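PDB 1WU4: reducing end xylose-releasing exo-oligoxylanase from Bacillus halodurans, which hydrolyses xylooligosaccharides of three or more units, releasing xylose from the reducing end with inversion of anomeric configuration. Local coordinates for residues A[241-246]-A[262-267]; A[197-202]-A[227-232]; A[190-195]-A[245-250]. The protein carries 1 engineered substitution. All coordinates share one frame; numbering follows the deposited sequence.

Overall arrangement
From the N terminus, the chain first lays down 190-195, whose strand 193-194 pairs with strand 245-246 about fifty residues later in contact 3. Nested inside that loop, contact 2 closes a shorter one, in which the chain runs down helix 201-210 and back along helix 216-233 until 227-232 meets 197-202. Contact 1 closes a helix-free loop of 15 residues between 241-246 and 262-267, beginning on the stretch where contact 3 ends and sharing Ala245 and Tyr246 with it. Tyr229 of contact 2 bonds to Tyr246 O, and Ser197 to Arg266, so the three contacts join helices 201-210, 216-233 and 265-278 of the (alpha/alpha)6 barrel to the two-stranded sheet and the probable catalytic centre.

Contact 1. Residues A[241-246]-A[262-267]; sequences APEYAY and SDSYRV
Glu243 meets the backbone of Asp263 through its carboxylate: OE2 accepts from Asp263 N at 3.0 Å along a nearly straight line (171°), using the anti lone pair, the one turned away from OE1. With CG anti to the carbonyl carbon (chi1 -69°) and the chain extended beyond it, the aliphatic part of Glu243 lies against the side chain of Asp263, CG to CB 3.7 Å. The two acids cross at about a right angle, their carboxylate planes 86° apart, and Glu243 OE2 stays 3.7 Å from Asp263 OD1, a proximity of like groups without a bond. The hydroxyl of Ser264 donates to Ala241 O at 2.8 Å and in turn accepts from the backbone N of Phe261, just ahead of its own segment, so this buried OG both donates and accepts. Next to this bond, Ala241 CB packs against Val267 CG2 at 4.0 Å. Tyr244 turns its ring edge to Asp263, CE1 lying 4.1 Å from OD2.

A second shell holds Asp263 in turn. Its carbonyl O receives both N and NE of Arg266, and Arg266 NH2 forms a salt bridge to Asp263 OD2 at 3.5 Å. The same guanidinium reaches Glu70 through NH1 and Ser197 through NH2, while Tyr257 stacks on Tyr244. Asp263 and Glu70, whose side chains lie about 6 Å apart, are by similarity the proton acceptor and proton donor, and the arrangement is consistent with the catalytic centre of an inverting glycoside hydrolase of family 8.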
loop_
_atom_site.group_PDB
_atom_site.type_symbol
_atom_site.label_atom_id
_atom_site.label_comp_id
_atom_site.label_asym_id
_atom_site.label_seq_id
_atom_site.Cartn_x
_atom_site.Cartn_y
_atom_site.Cartn_z
ATOM N N ALA A 241 6.277 -12.842 6.405
ATOM C CA ALA A 241 5.565 -12.176 7.490
ATOM C C ALA A 241 4.108 -12.622 7.512
ATOM O O ALA A 241 3.518 -12.894 6.466
ATOM C CB ALA A 241 5.636 -10.660 7.313
ATOM N N PRO A 242 3.510 -12.709 8.710
ATOM C CA PRO A 242 2.112 -13.122 8.851
ATOM C C PRO A 242 1.197 -11.967 8.461
ATOM O O PRO A 242 1.635 -10.816 8.414
ATOM C CB PRO A 242 2.005 -13.459 10.334
ATOM C CG PRO A 242 2.920 -12.437 10.956
ATOM C CD PRO A 242 4.125 -12.477 10.032
ATOM N N GLU A 243 -0.065 -12.268 8.177
ATOM C CA GLU A 243 -1.011 -11.217 7.819
ATOM C C GLU A 243 -1.286 -10.323 9.031
ATOM O O GLU A 243 -1.235 -9.099 8.925
ATOM C CB GLU A 243 -2.301 -11.829 7.283
ATOM C CG GLU A 243 -2.114 -12.494 5.933
ATOM C CD GLU A 243 -3.414 -12.991 5.348
ATOM O OE1 GLU A 243 -3.966 -13.980 5.875
ATOM O OE2 GLU A 243 -3.886 -12.383 4.362
ATOM N N TYR A 244 -1.591 -10.938 10.173
ATOM C CA TYR A 244 -1.816 -10.200 11.419
ATOM C C TYR A 244 -0.731 -10.642 12.397
ATOM O O TYR A 244 -0.318 -11.805 12.393
ATOM C CB TYR A 244 -3.159 -10.534 12.075
ATOM C CG TYR A 244 -4.428 -10.148 11.345
ATOM C CD1 TYR A 244 -4.405 -9.519 10.100
ATOM C CD2 TYR A 244 -5.664 -10.470 11.898
ATOM C CE1 TYR A 244 -5.602 -9.229 9.420
ATOM C CE2 TYR A 244 -6.850 -10.189 11.238
ATOM C CZ TYR A 244 -6.814 -9.575 10.002
ATOM O OH TYR A 244 -8.006 -9.339 9.350
ATOM N N ALA A 245 -0.290 -9.725 13.247
ATOM C CA ALA A 245 0.730 -10.050 14.234
ATOM C C ALA A 245 0.500 -9.227 15.489
ATOM O O ALA A 245 0.008 -8.101 15.426
ATOM C CB ALA A 245 2.118 -9.771 13.675
ATOM N N TYR A 246 0.844 -9.798 16.635
ATOM C CA TYR A 246 0.704 -9.091 17.897
ATOM C C TYR A 246 1.806 -8.039 17.939
ATOM O O TYR A 246 2.701 -8.037 17.091
ATOM C CB TYR A 246 0.872 -10.070 19.058
ATOM C CG TYR A 246 -0.205 -11.123 19.117
ATOM C CD1 TYR A 246 -1.530 -10.777 19.389
ATOM C CD2 TYR A 246 0.091 -12.468 18.893
ATOM C CE1 TYR A 246 -2.529 -11.742 19.439
ATOM C CE2 TYR A 246 -0.902 -13.443 18.939
ATOM C CZ TYR A 246 -2.210 -13.073 19.213
ATOM O OH TYR A 246 -3.192 -14.038 19.272
ATOM N N SER A 262 -2.434 -13.324 1.395
ATOM C CA SER A 262 -2.773 -12.063 0.736
ATOM C C SER A 262 -2.239 -10.745 1.299
ATOM O O SER A 262 -1.589 -9.993 0.580
ATOM C CB SER A 262 -4.288 -11.986 0.569
ATOM O OG SER A 262 -4.758 -13.169 -0.058
ATOM N N ASP A 263 -2.521 -10.445 2.563
ATOM C CA ASP A 263 -2.036 -9.196 3.158
ATOM C C ASP A 263 -0.511 -9.114 3.133
ATOM O O ASP A 263 0.066 -8.086 2.764
ATOM C CB ASP A 263 -2.483 -9.085 4.622
ATOM C CG ASP A 263 -3.885 -8.534 4.780
ATOM O OD1 ASP A 263 -4.740 -8.778 3.908
ATOM O OD2 ASP A 263 -4.137 -7.864 5.806
ATOM N N SER A 264 0.118 -10.217 3.533
ATOM C CA SER A 264 1.570 -10.351 3.646
ATOM C C SER A 264 2.396 -9.978 2.428
ATOM O O SER A 264 3.521 -9.499 2.564
ATOM C CB SER A 264 1.937 -11.793 4.010
ATOM O OG SER A 264 1.152 -12.293 5.073
ATOM N N TYR A 265 1.856 -10.228 1.242
ATOM C CA TYR A 265 2.591 -9.960 0.016
ATOM C C TYR A 265 3.120 -8.537 -0.073
ATOM O O TYR A 265 4.198 -8.301 -0.617
ATOM C CB TYR A 265 1.712 -10.262 -1.202
ATOM C CG TYR A 265 1.136 -11.663 -1.235
ATOM C CD1 TYR A 265 1.650 -12.680 -0.425
ATOM C CD2 TYR A 265 0.082 -11.978 -2.095
ATOM C CE1 TYR A 265 1.127 -13.972 -0.471
ATOM C CE2 TYR A 265 -0.443 -13.267 -2.149
ATOM C CZ TYR A 265 0.080 -14.255 -1.337
ATOM O OH TYR A 265 -0.446 -15.522 -1.390
ATOM N N ARG A 266 2.369 -7.591 0.479
ATOM C CA ARG A 266 2.763 -6.193 0.418
ATOM C C ARG A 266 4.003 -5.826 1.221
ATOM O O ARG A 266 4.619 -4.794 0.966
ATOM C CB ARG A 266 1.581 -5.317 0.827
ATOM C CG ARG A 266 0.407 -5.484 -0.122
ATOM C CD ARG A 266 -0.850 -4.805 0.374
ATOM N NE ARG A 266 -1.312 -5.375 1.633
ATOM C CZ ARG A 266 -2.526 -5.182 2.134
ATOM N NH1 ARG A 266 -3.402 -4.434 1.477
ATOM N NH2 ARG A 266 -2.859 -5.732 3.293
ATOM N N VAL A 267 4.375 -6.663 2.184
ATOM C CA VAL A 267 5.560 -6.385 2.987
ATOM C C VAL A 267 6.804 -6.222 2.107
ATOM O O VAL A 267 7.549 -5.255 2.257
ATOM C CB VAL A 267 5.787 -7.497 4.038
ATOM C CG1 VAL A 267 7.140 -7.317 4.713
ATOM C CG2 VAL A 267 4.674 -7.454 5.080
#

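Contact 2. Residues A[197-202]-A[227-232]; sequences SYHLPH and REYLKI
His199 and Tyr229 come together from differently set first torsions: CG of His199 stands anti to its carbonyl carbon (chi1 -68°), whereas CG of Tyr229 is anti to its backbone N (chi1 -177°), which sends the phenol off the helix toward the imidazole. The two side chains cross at about a right angle, but their rings are inclined by 35° and form neither a stack nor an edge-to-face pair. Tyr229 CD2 sits over one imidazole face, 3.3 Å above its plane and displaced toward the rim, and CE2 comes within 3.3 Å of His199 NE2. The imidazole is kept from turning by hydrogen bonds at both nitrogens, ND1 with Ser226 OG and NE2 with Ser194 OG. The phenol is held at its far end, where OH bonds to the backbone O of Tyr246.

Pro201 and Arg227 make the other half of the contact. The arginine is extended from CG to NE, and it crosses the proline ring at a slant, so that Pro201 CB touches Arg227 CG at 3.6 Å and also lies 3.8 Å above the centre of the guanidinium. This apolar cover over a flat charged group leaves its N-H groups to partners beyond the two segments: NH2 pairs with Asp274 and NH1 with Glu205. Leu230 adds a looser apolar contact, CD2 to His199 CB 4.4 Å, and also leans on Trp283 of helix 282-295.

Leu200 occupies the N-cap position of helix 201-210, and the first turn of that helix packs against the last turns of helix 216-233. Two successive helices joined by a short loop in this way form a helical hairpin, the recurring element of the (alpha/alpha)6 barrel.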
loop_
_atom_site.group_PDB
_atom_site.type_symbol
_atom_site.label_atom_id
_atom_site.label_comp_id
_atom_site.label_asym_id
_atom_site.label_seq_id
_atom_site.Cartn_x
_atom_site.Cartn_y
_atom_site.Cartn_z
ATOM N N SER A 197 1.862 -5.761 6.903
ATOM C CA SER A 197 1.723 -5.103 5.606
ATOM C C SER A 197 1.229 -3.660 5.685
ATOM O O SER A 197 1.321 -2.925 4.703
ATOM C CB SER A 197 0.787 -5.912 4.697
ATOM O OG SER A 197 -0.568 -5.798 5.099
ATOM N N TYR A 198 0.707 -3.260 6.841
ATOM C CA TYR A 198 0.204 -1.900 7.041
ATOM C C TYR A 198 1.321 -0.921 7.395
ATOM O O TYR A 198 1.125 0.296 7.358
ATOM C CB TYR A 198 -0.804 -1.869 8.192
ATOM C CG TYR A 198 -2.178 -2.446 7.917
ATOM C CD1 TYR A 198 -2.424 -3.273 6.821
ATOM C CD2 TYR A 198 -3.229 -2.194 8.801
ATOM C CE1 TYR A 198 -3.691 -3.839 6.615
ATOM C CE2 TYR A 198 -4.486 -2.749 8.608
ATOM C CZ TYR A 198 -4.713 -3.569 7.518
ATOM O OH TYR A 198 -5.963 -4.124 7.345
ATOM N N HIS A 199 2.486 -1.445 7.763
ATOM C CA HIS A 199 3.597 -0.591 8.162
ATOM C C HIS A 199 4.318 0.058 6.995
ATOM O O HIS A 199 4.943 -0.616 6.176
ATOM C CB HIS A 199 4.564 -1.394 9.032
ATOM C CG HIS A 199 3.986 -1.762 10.362
ATOM N ND1 HIS A 199 4.280 -1.068 11.517
ATOM C CD2 HIS A 199 3.055 -2.682 10.703
ATOM C CE1 HIS A 199 3.551 -1.545 12.510
ATOM N NE2 HIS A 199 2.798 -2.524 12.043
ATOM N N LEU A 200 4.227 1.383 6.941
ATOM C CA LEU A 200 4.830 2.167 5.872
ATOM C C LEU A 200 5.743 3.234 6.468
ATOM O O LEU A 200 5.406 4.423 6.486
ATOM C CB LEU A 200 3.722 2.824 5.047
ATOM C CG LEU A 200 2.620 1.882 4.548
ATOM C CD1 LEU A 200 1.508 2.699 3.903
ATOM C CD2 LEU A 200 3.193 0.872 3.561
ATOM N N PRO A 201 6.927 2.824 6.955
ATOM C CA PRO A 201 7.848 3.795 7.548
ATOM C C PRO A 201 8.189 4.950 6.620
ATOM O O PRO A 201 8.379 6.081 7.075
ATOM C CB PRO A 201 9.065 2.944 7.924
ATOM C CG PRO A 201 9.004 1.794 6.967
ATOM C CD PRO A 201 7.531 1.482 6.897
ATOM N N HIS A 202 8.260 4.665 5.322
ATOM C CA HIS A 202 8.567 5.696 4.342
ATOM C C HIS A 202 7.448 6.736 4.257
ATOM O O HIS A 202 7.706 7.906 3.977
ATOM C CB HIS A 202 8.865 5.068 2.968
ATOM C CG HIS A 202 7.889 4.015 2.544
ATOM N ND1 HIS A 202 7.573 2.929 3.331
ATOM C CD2 HIS A 202 7.185 3.864 1.396
ATOM C CE1 HIS A 202 6.718 2.154 2.686
ATOM N NE2 HIS A 202 6.467 2.697 1.510
ATOM N N ARG A 227 10.052 0.220 11.383
ATOM C CA ARG A 227 11.216 -0.451 10.818
ATOM C C ARG A 227 11.700 -1.546 11.767
ATOM O O ARG A 227 12.074 -2.636 11.335
ATOM C CB ARG A 227 12.339 0.556 10.531
ATOM C CG ARG A 227 11.992 1.540 9.414
ATOM C CD ARG A 227 13.238 2.115 8.751
ATOM N NE ARG A 227 12.913 2.935 7.584
ATOM C CZ ARG A 227 12.619 4.230 7.633
ATOM N NH1 ARG A 227 12.611 4.867 8.796
ATOM N NH2 ARG A 227 12.324 4.889 6.520
ATOM N N GLU A 228 11.675 -1.265 13.064
ATOM C CA GLU A 228 12.104 -2.261 14.036
ATOM C C GLU A 228 11.095 -3.400 14.136
ATOM O O GLU A 228 11.469 -4.559 14.315
ATOM C CB GLU A 228 12.309 -1.616 15.408
ATOM C CG GLU A 228 13.566 -0.767 15.490
ATOM C CD GLU A 228 14.812 -1.556 15.123
ATOM O OE1 GLU A 228 15.101 -2.563 15.804
ATOM O OE2 GLU A 228 15.500 -1.175 14.153
ATOM N N TYR A 229 9.814 -3.070 13.999
ATOM C CA TYR A 229 8.753 -4.066 14.082
ATOM C C TYR A 229 8.867 -5.082 12.950
ATOM O O TYR A 229 8.699 -6.282 13.163
ATOM C CB TYR A 229 7.390 -3.371 14.030
ATOM C CG TYR A 229 6.199 -4.292 14.187
ATOM C CD1 TYR A 229 5.963 -4.971 15.384
ATOM C CD2 TYR A 229 5.290 -4.460 13.144
ATOM C CE1 TYR A 229 4.847 -5.791 15.538
ATOM C CE2 TYR A 229 4.173 -5.276 13.287
ATOM C CZ TYR A 229 3.957 -5.936 14.485
ATOM O OH TYR A 229 2.843 -6.728 14.627
ATOM N N LEU A 230 9.152 -4.603 11.744
ATOM C CA LEU A 230 9.279 -5.502 10.607
ATOM C C LEU A 230 10.386 -6.530 10.839
ATOM O O LEU A 230 10.286 -7.672 10.387
ATOM C CB LEU A 230 9.543 -4.707 9.321
ATOM C CG LEU A 230 8.343 -3.921 8.780
ATOM C CD1 LEU A 230 8.761 -3.158 7.535
ATOM C CD2 LEU A 230 7.198 -4.861 8.469
ATOM N N LYS A 231 11.428 -6.133 11.566
ATOM C CA LYS A 231 12.535 -7.041 11.847
ATOM C C LYS A 231 12.090 -8.240 12.683
ATOM O O LYS A 231 12.562 -9.357 12.467
ATOM C CB LYS A 231 13.672 -6.300 12.560
ATOM C CG LYS A 231 14.323 -5.217 11.713
ATOM C CD LYS A 231 15.566 -4.649 12.382
ATOM C CE LYS A 231 16.229 -3.608 11.499
ATOM N NZ LYS A 231 17.436 -3.022 12.146
ATOM N N ILE A 232 11.183 -8.024 13.632
ATOM C CA ILE A 232 10.721 -9.135 14.454
ATOM C C ILE A 232 9.498 -9.851 13.879
ATOM O O ILE A 232 9.205 -10.982 14.262
ATOM C CB ILE A 232 10.421 -8.696 15.921
ATOM C CG1 ILE A 232 9.312 -7.643 15.965
ATOM C CG2 ILE A 232 11.691 -8.150 16.566
ATOM C CD1 ILE A 232 8.876 -7.285 17.382
#

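Contact 3. Residues A[190-195]-A[245-250]; sequences EVEFSD and AYYDGT. With GOL (glycerol), chain C.
Tyr247 and Glu192 cross at a slant: the phenol OH donates at 2.7 Å to OE1, which lies at the ring edge and is met 50° out of the carboxylate plane; OE1 also bonds Asn179 ND2. Backbone bonds pair Ser194 with Ala245, Ser194 N to Ala245 O at 2.8 Å and Ala245 N to Ser194 O at 3.0 Å. This hydrogen-bonded pair belongs to a two-stranded antiparallel sheet, from whose 245-246 strand a type I turn leads, Tyr246 to Gly249, and an Asx turn links Asp248 OD1 to Thr250 N. A glycerol, probably from the crystallisation liquor, bridges the segments, its O2 donating to Glu192 O and accepting from Tyr247 N, each at 2.8 Å. The Tyr247 ring lies over the backbone, Glu192 O 3.2 Å from one face. An alanine in place of Tyr247 would probably leave Glu192 OE1 without its phenol partner and open a gap over the 192-193 backbone. Phe193 CG stands between its backbone N and carbonyl carbon (chi1 65°), where the ring takes Val191 CG2 on one face, while Phe193 CB touches Tyr246 CD1 at 4.1 Å. Ser194 and Ala245, on the sheet face away from Phe193 and Tyr246, both pack on Tyr229 of helix 216-233.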
loop_
_atom_site.group_PDB
_atom_site.type_symbol
_atom_site.label_atom_id
_atom_site.label_comp_id
_atom_site.label_asym_id
_atom_site.label_seq_id
_atom_site.Cartn_x
_atom_site.Cartn_y
_atom_site.Cartn_z
ATOM N N GLU A 190 -9.989 -0.390 17.517
ATOM C CA GLU A 190 -10.333 -0.993 18.802
ATOM C C GLU A 190 -9.588 -2.243 19.255
ATOM O O GLU A 190 -9.953 -2.839 20.265
ATOM C CB GLU A 190 -11.842 -1.265 18.866
ATOM C CG GLU A 190 -12.384 -2.194 17.788
ATOM C CD GLU A 190 -12.754 -1.467 16.508
ATOM O OE1 GLU A 190 -11.846 -0.969 15.810
ATOM O OE2 GLU A 190 -13.964 -1.392 16.200
ATOM N N VAL A 191 -8.556 -2.655 18.528
ATOM C CA VAL A 191 -7.805 -3.833 18.953
ATOM C C VAL A 191 -6.385 -3.431 19.314
ATOM O O VAL A 191 -5.960 -2.310 19.038
ATOM C CB VAL A 191 -7.753 -4.928 17.857
ATOM C CG1 VAL A 191 -9.162 -5.380 17.513
ATOM C CG2 VAL A 191 -7.027 -4.413 16.623
ATOM N N GLU A 192 -5.658 -4.342 19.949
ATOM C CA GLU A 192 -4.287 -4.059 20.322
ATOM C C GLU A 192 -3.294 -5.018 19.671
ATOM O O GLU A 192 -2.486 -5.658 20.344
ATOM C CB GLU A 192 -4.118 -4.071 21.846
ATOM C CG GLU A 192 -4.753 -2.878 22.576
ATOM C CD GLU A 192 -4.290 -1.518 22.057
ATOM O OE1 GLU A 192 -3.107 -1.368 21.683
ATOM O OE2 GLU A 192 -5.115 -0.578 22.042
ATOM N N PHE A 193 -3.390 -5.137 18.351
ATOM C CA PHE A 193 -2.462 -5.946 17.577
ATOM C C PHE A 193 -2.333 -5.264 16.224
ATOM O O PHE A 193 -3.060 -4.304 15.938
ATOM C CB PHE A 193 -2.896 -7.422 17.478
ATOM C CG PHE A 193 -4.171 -7.661 16.727
ATOM C CD1 PHE A 193 -4.170 -7.784 15.341
ATOM C CD2 PHE A 193 -5.365 -7.838 17.416
ATOM C CE1 PHE A 193 -5.347 -8.085 14.654
ATOM C CE2 PHE A 193 -6.543 -8.138 16.739
ATOM C CZ PHE A 193 -6.531 -8.264 15.356
ATOM N N SER A 194 -1.410 -5.737 15.397
ATOM C CA SER A 194 -1.164 -5.081 14.124
ATOM C C SER A 194 -1.244 -5.987 12.902
ATOM O O SER A 194 -1.701 -7.126 12.977
ATOM C CB SER A 194 0.210 -4.398 14.196
ATOM O OG SER A 194 0.395 -3.449 13.163
ATOM N N ASP A 195 -0.796 -5.448 11.773
ATOM C CA ASP A 195 -0.790 -6.139 10.489
ATOM C C ASP A 195 0.499 -5.650 9.820
ATOM O O ASP A 195 0.585 -4.498 9.396
ATOM C CB ASP A 195 -2.031 -5.710 9.697
ATOM C CG ASP A 195 -2.174 -6.430 8.371
ATOM O OD1 ASP A 195 -1.182 -6.513 7.621
ATOM O OD2 ASP A 195 -3.302 -6.893 8.074
ATOM N N ALA A 245 -0.290 -9.725 13.247
ATOM C CA ALA A 245 0.730 -10.050 14.234
ATOM C C ALA A 245 0.500 -9.227 15.489
ATOM O O ALA A 245 0.008 -8.101 15.426
ATOM C CB ALA A 245 2.118 -9.771 13.675
ATOM N N TYR A 246 0.844 -9.798 16.635
ATOM C CA TYR A 246 0.704 -9.091 17.897
ATOM C C TYR A 246 1.806 -8.039 17.939
ATOM O O TYR A 246 2.701 -8.037 17.091
ATOM C CB TYR A 246 0.872 -10.070 19.058
ATOM C CG TYR A 246 -0.205 -11.123 19.117
ATOM C CD1 TYR A 246 -1.530 -10.777 19.389
ATOM C CD2 TYR A 246 0.091 -12.468 18.893
ATOM C CE1 TYR A 246 -2.529 -11.742 19.439
ATOM C CE2 TYR A 246 -0.902 -13.443 18.939
ATOM C CZ TYR A 246 -2.210 -13.073 19.213
ATOM O OH TYR A 246 -3.192 -14.038 19.272
ATOM N N TYR A 247 1.749 -7.138 18.915
ATOM C CA TYR A 247 2.788 -6.123 19.013
ATOM C C TYR A 247 4.133 -6.782 19.298
ATOM O O TYR A 247 5.176 -6.226 18.964
ATOM C CB TYR A 247 2.480 -5.109 20.119
ATOM C CG TYR A 247 1.265 -4.242 19.867
ATOM C CD1 TYR A 247 0.986 -3.739 18.595
ATOM C CD2 TYR A 247 0.424 -3.880 20.917
ATOM C CE1 TYR A 247 -0.104 -2.896 18.376
ATOM C CE2 TYR A 247 -0.663 -3.036 20.711
ATOM C CZ TYR A 247 -0.922 -2.548 19.442
ATOM O OH TYR A 247 -1.996 -1.707 19.244
ATOM N N ASP A 248 4.109 -7.969 19.905
ATOM C CA ASP A 248 5.358 -8.662 20.213
ATOM C C ASP A 248 6.004 -9.263 18.969
ATOM O O ASP A 248 7.077 -9.859 19.044
ATOM C CB ASP A 248 5.153 -9.744 21.293
ATOM C CG ASP A 248 4.231 -10.874 20.853
ATOM O OD1 ASP A 248 4.246 -11.239 19.662
ATOM O OD2 ASP A 248 3.506 -11.423 21.717
ATOM N N GLY A 249 5.344 -9.099 17.826
ATOM C CA GLY A 249 5.887 -9.589 16.572
ATOM C C GLY A 249 5.427 -10.948 16.090
ATOM O O GLY A 249 5.531 -11.242 14.894
ATOM N N THR A 250 4.919 -11.781 16.992
ATOM C CA THR A 250 4.474 -13.111 16.601
ATOM C C THR A 250 3.111 -13.080 15.912
ATOM O O THR A 250 2.323 -12.153 16.101
ATOM C CB THR A 250 4.442 -14.076 17.813
ATOM O OG1 THR A 250 3.476 -13.634 18.769
ATOM C CG2 THR A 250 5.823 -14.137 18.474
HETATM C C1 GOL C . -1.590 -7.989 22.811
HETATM O O1 GOL C . -2.621 -7.013 22.761
HETATM C C2 GOL C . -0.293 -7.573 22.110
HETATM O O2 GOL C . -0.442 -7.475 20.699
HETATM C C3 GOL C . 0.813 -8.573 22.428
HETATM O O3 GOL C . 2.034 -8.104 21.875
#